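Local coordinates for extracellular solute-binding protein family 1 (Alicyclobacillus acidocaldarius subsp. acidocaldarius, PDB 4OVJ) that probably captures a solute outside the cell and hands it to an ABC-type importer, as other family 1 solute-binding proteins do, at residues A[120-125]-A[131-136]; A[90-95]-A[295-300]. All coordinates share one frame; numbering follows the deposited sequence. Where two conformers were deposited one is given.

How the interactions relate
Starting from the N terminus, the chain leaves strand 84-87 and enters residues 90-95, the first side of interaction 2, where helix 92-98 begins. It then runs through helix 117-121 into residues 120-125 and, after only five intervening residues, meets itself at 131-136, closing the short hairpin loop of interaction 1. Some 200 residues after the first segment of interaction 2, strand 293-300 comes back and closes the much larger loop, so interaction 1 is nested inside interaction 2. Strands 128-144 and 293-300 are neighbours in one sheet: I132 O receives a probable hydrogen bond from W298 N at 2.9 Å. Together they bring helix 92-98 and helix 117-121 against adjoining strands of that sheet.

Interaction 1: residues A[120-125]-A[131-136]; sequences LKSGYI and GIPNAL
G123 and G131 meet backbone to backbone at the open end of the beta hairpin formed by strands 124-125 and 128-144, inside the mixed sheet of this periplasmic-binding-protein-like fold. Their CA atoms are 4.7 Å apart, and with no CB on G123, which would run into G131 O, the G123 CA can point a C-H at that oxygen, 3.4 Å away and fairly straight at 160°. The contact is a weak one; G131 O is buried and has no conventional hydrogen-bond partner in the model. Beside it the hairpin is pinned by a backbone hydrogen bond between G123 and Y130.

Next along, the S122 hydroxyl lies against the P133 ring, OG to CG at 3.4 Å. With chi1 at 70°, OG is tucked between the backbone N and the carbonyl carbon, and from there it also reaches back to donate to V119 O, three residues earlier. The hydroxyl is thus satisfied by V119 O, and its contact with the proline ring is van der Waals. P133 also packs on V119 and F297, so it is wedged between helix 117-121 and strand 293-300.

A purely apolar touch completes the contact: the L120 and I132 side chains extend alongside each other in the same direction, with L120 CD2 4.2 Å from I132 CG2. I115 touches both side chains, and I110 adds to the packing around I132.

Behind these groups the chain comes out of helix 117-121 through two overlapping turns. Y124 N donates to K121 O (3.1 Å) across the type I turn K121-Y124, and one residue earlier G123 N donates to L120 O (2.9 Å). The same L120 O lies in the plane of the Y124 ring, at its edge, 3.5 Å from CD1.

Interaction 2: residues A[90-95]-A[295-300]; sequences EYIDAY and SQFWSI
I92 reaches F297 with a fully extended side chain: CG1 is anti to the backbone N (chi1 -169°) and CD1 continues the zigzag (chi2 164°), which puts the terminal methyl at the full reach of the side chain, against the strand. On the other side, chi1 of F297 (-63°) sets its ring anti to the carbonyl carbon. One face of that ring meets the methyl: I92 CD1 sits over it, with CD2 its nearest ring atom at 4.4 Å, a loose apolar contact. The reach is long, since the CA atoms of I92 and F297 are 8.8 Å apart and side chains alone bridge the gap.

The same CD1 also comes to 4.3 Å from S299 OG. F297 and S299 are alternate residues of one strand and point to the same side, so a single methyl touches both. The serine hydroxyl is engaged elsewhere, hydrogen-bonded to Y130 O, and meets the isoleucine simply by van der Waals contact.

All three touching residues are buried. M87, on strand 84-87, packs against both I92 and S299, while S122 borders F297. Strand 293-300 pairs antiparallel with strand 84-87 (F297 with M87) and with strand 128-144 (W298 with I132), with I92, at the start of helix 92-98, lying against F297 and S299, while W298 points to the other side and packs against helix 307-319.

Interaction 1: residues A[120-125]-A[131-136]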
# COMPACT_ATOMS: atom_id res chain seq x y z
N LEU A 120 -10.90 1.06 6.99
CA LEU A 120 -11.15 1.88 8.19
C LEU A 120 -10.47 1.33 9.44
O LEU A 120 -10.03 2.10 10.29
CB LEU A 120 -12.64 2.03 8.45
CG LEU A 120 -13.33 3.06 7.59
CD1 LEU A 120 -14.84 2.87 7.66
CD2 LEU A 120 -12.93 4.48 7.98
N LYS A 121 -10.39 0.00 9.55
CA LYS A 121 -9.79 -0.65 10.70
C LYS A 121 -8.35 -0.19 10.96
O LYS A 121 -7.90 -0.14 12.10
CB LYS A 121 -9.83 -2.17 10.52
CG LYS A 121 -9.47 -2.95 11.77
CD LYS A 121 -10.46 -2.70 12.89
CE LYS A 121 -10.26 -3.67 14.04
NZ LYS A 121 -10.53 -3.00 15.34
N SER A 122 -7.64 0.18 9.89
CA SER A 122 -6.26 0.68 10.02
C SER A 122 -6.15 1.98 10.84
O SER A 122 -5.09 2.29 11.36
CB SER A 122 -5.59 0.83 8.65
OG SER A 122 -6.13 1.89 7.90
N GLY A 123 -7.25 2.72 10.96
CA GLY A 123 -7.26 3.96 11.74
C GLY A 123 -7.73 3.78 13.17
O GLY A 123 -7.82 4.75 13.92
N TYR A 124 -8.05 2.54 13.55
CA TYR A 124 -8.55 2.24 14.90
C TYR A 124 -7.40 2.01 15.88
O TYR A 124 -6.40 1.36 15.57
CB TYR A 124 -9.49 1.03 14.91
CG TYR A 124 -10.95 1.36 14.71
CD1 TYR A 124 -11.45 1.61 13.44
CD2 TYR A 124 -11.83 1.42 15.79
CE1 TYR A 124 -12.79 1.90 13.25
CE2 TYR A 124 -13.17 1.71 15.61
CZ TYR A 124 -13.65 1.95 14.33
OH TYR A 124 -14.97 2.25 14.15
N ILE A 125 -7.57 2.57 17.07
CA ILE A 125 -6.68 2.30 18.20
C ILE A 125 -7.61 2.07 19.39
O ILE A 125 -8.44 2.92 19.70
CB ILE A 125 -5.73 3.49 18.47
CG1 ILE A 125 -4.84 3.83 17.26
CG2 ILE A 125 -4.85 3.21 19.69
CD1 ILE A 125 -3.78 2.79 16.94
N GLY A 131 -8.03 8.16 12.69
CA GLY A 131 -7.62 8.65 11.39
C GLY A 131 -8.37 7.90 10.32
O GLY A 131 -8.72 6.75 10.50
N ILE A 132 -8.62 8.57 9.21
CA ILE A 132 -9.24 7.93 8.06
C ILE A 132 -8.23 7.90 6.90
O ILE A 132 -7.67 8.94 6.53
CB ILE A 132 -10.54 8.64 7.67
CG1 ILE A 132 -11.51 8.61 8.87
CG2 ILE A 132 -11.15 7.93 6.47
CD1 ILE A 132 -12.78 9.38 8.67
N PRO A 133 -7.95 6.70 6.37
CA PRO A 133 -7.00 6.62 5.26
C PRO A 133 -7.45 7.50 4.13
O PRO A 133 -8.65 7.58 3.84
CB PRO A 133 -7.06 5.14 4.87
CG PRO A 133 -7.41 4.44 6.13
CD PRO A 133 -8.41 5.36 6.78
N ASN A 134 -6.51 8.20 3.51
CA ASN A 134 -6.85 9.14 2.44
C ASN A 134 -6.57 8.60 1.04
O ASN A 134 -7.06 9.15 0.05
CB ASN A 134 -6.21 10.51 2.68
CG ASN A 134 -4.69 10.48 2.71
OD1 ASN A 134 -4.05 9.54 2.25
ND2 ASN A 134 -4.10 11.55 3.26
N ALA A 135 -5.80 7.53 0.95
CA ALA A 135 -5.44 6.93 -0.33
C ALA A 135 -4.93 5.52 -0.08
O ALA A 135 -4.52 5.18 1.02
CB ALA A 135 -4.38 7.75 -1.03
N LEU A 136 -4.96 4.71 -1.13
CA LEU A 136 -4.78 3.27 -1.02
C LEU A 136 -3.75 2.71 -2.00
O LEU A 136 -3.50 3.28 -3.05
CB LEU A 136 -6.11 2.60 -1.32
CG LEU A 136 -7.32 3.07 -0.52
CD1 LEU A 136 -8.56 2.29 -0.94
CD2 LEU A 136 -7.07 2.89 0.98

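Interaction 2: residues A[90-95]-A[295-300]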
# COMPACT_ATOMS: atom_id res chain seq x y z
N GLU A 90 2.68 4.84 11.15
CA GLU A 90 3.77 4.70 12.13
C GLU A 90 3.51 5.46 13.45
O GLU A 90 3.96 5.02 14.52
CB GLU A 90 5.09 5.19 11.51
CG GLU A 90 6.27 5.20 12.48
CD GLU A 90 7.61 5.53 11.83
OE1 GLU A 90 7.64 5.90 10.63
OE2 GLU A 90 8.63 5.41 12.53
N TYR A 91 2.83 6.59 13.37
CA TYR A 91 2.70 7.50 14.50
C TYR A 91 1.30 7.62 15.10
O TYR A 91 1.13 8.21 16.18
CB TYR A 91 3.16 8.89 14.07
CG TYR A 91 4.65 8.98 13.79
CD1 TYR A 91 5.58 8.67 14.78
CD2 TYR A 91 5.12 9.36 12.55
CE1 TYR A 91 6.94 8.75 14.52
CE2 TYR A 91 6.47 9.45 12.29
CZ TYR A 91 7.37 9.15 13.27
OH TYR A 91 8.71 9.25 12.99
N ILE A 92 0.31 7.04 14.45
CA ILE A 92 -1.07 7.26 14.88
C ILE A 92 -1.32 6.70 16.29
O ILE A 92 -2.02 7.33 17.07
CB ILE A 92 -2.09 6.73 13.84
CG1 ILE A 92 -3.50 7.21 14.20
CG2 ILE A 92 -2.01 5.22 13.70
CD1 ILE A 92 -4.49 7.06 13.06
N ASP A 93 -0.71 5.55 16.62
CA ASP A 93 -0.91 4.97 17.95
C ASP A 93 -0.44 5.94 19.02
O ASP A 93 -1.15 6.16 20.02
CB ASP A 93 -0.15 3.65 18.10
CG ASP A 93 -0.27 3.06 19.50
OD1 ASP A 93 -1.33 2.46 19.80
OD2 ASP A 93 0.69 3.18 20.30
N ALA A 94 0.74 6.51 18.82
CA ALA A 94 1.33 7.41 19.82
C ALA A 94 0.44 8.64 20.05
O ALA A 94 0.10 8.96 21.19
CB ALA A 94 2.72 7.83 19.40
N TYR A 95 0.03 9.29 18.95
CA TYR A 95 -0.82 10.48 19.06
C TYR A 95 -2.18 10.16 19.68
O TYR A 95 -2.69 10.91 20.51
CB TYR A 95 -0.97 11.15 17.69
CG TYR A 95 0.22 12.00 17.33
CD1 TYR A 95 1.32 11.47 16.69
CD2 TYR A 95 0.26 13.35 17.66
CE1 TYR A 95 2.43 12.25 16.36
CE2 TYR A 95 1.36 14.13 17.35
CZ TYR A 95 2.44 13.58 16.71
OH TYR A 95 3.54 14.35 16.41
N SER A 295 -2.09 4.91 2.53
CA SER A 295 -0.92 5.73 2.24
C SER A 295 -0.63 6.67 3.40
O SER A 295 0.52 6.86 3.80
CB SER A 295 -1.16 6.55 0.98
OG SER A 295 -1.46 5.67 -0.09
N GLN A 296 -1.69 7.28 3.89
CA GLN A 296 -1.65 8.28 4.95
C GLN A 296 -3.06 8.37 5.49
O GLN A 296 -3.95 7.69 5.00
CB GLN A 296 -1.25 9.68 4.45
CG GLN A 296 -0.34 9.77 3.25
CD GLN A 296 -0.21 11.19 2.75
OE1 GLN A 296 -1.18 11.97 2.80
NE2 GLN A 296 0.96 11.53 2.27
N PHE A 297 -3.26 9.21 6.49
CA PHE A 297 -4.55 9.40 7.14
C PHE A 297 -4.84 10.88 7.32
O PHE A 297 -3.93 11.68 7.48
CB PHE A 297 -4.57 8.81 8.55
CG PHE A 297 -4.37 7.33 8.62
CD1 PHE A 297 -3.10 6.79 8.53
CD2 PHE A 297 -5.45 6.48 8.84
CE1 PHE A 297 -2.91 5.43 8.58
CE2 PHE A 297 -5.25 5.11 8.91
CZ PHE A 297 -3.98 4.59 8.77
N TRP A 298 -6.13 11.22 7.35
CA TRP A 298 -6.59 12.49 7.88
C TRP A 298 -7.01 12.27 9.33
O TRP A 298 -7.80 11.37 9.62
CB TRP A 298 -7.79 13.05 7.12
CG TRP A 298 -7.63 13.19 5.65
CD1 TRP A 298 -8.47 12.70 4.71
CD2 TRP A 298 -6.58 13.86 4.94
NE1 TRP A 298 -8.03 13.02 3.46
CE2 TRP A 298 -6.86 13.74 3.57
CE3 TRP A 298 -5.42 14.56 5.33
CZ2 TRP A 298 -6.04 14.27 2.59
CZ3 TRP A 298 -4.61 15.09 4.35
CH2 TRP A 298 -4.93 14.95 3.00
N SER A 299 -6.51 13.12 10.22
CA SER A 299 -6.88 13.10 11.63
C SER A 299 -7.27 14.53 12.05
O SER A 299 -6.89 15.52 11.42
CB SER A 299 -5.71 12.60 12.47
OG SER A 299 -5.40 11.23 12.24
N ILE A 300 -8.04 14.61 13.12
CA ILE A 300 -8.50 15.88 13.67
C ILE A 300 -7.99 16.00 15.11
O ILE A 300 -7.99 15.02 15.86
CB ILE A 300 -10.03 15.98 13.62
CG1 ILE A 300 -10.52 15.94 12.18
CG2 ILE A 300 -10.54 17.27 14.30
CD1 ILE A 300 -12.02 15.84 12.02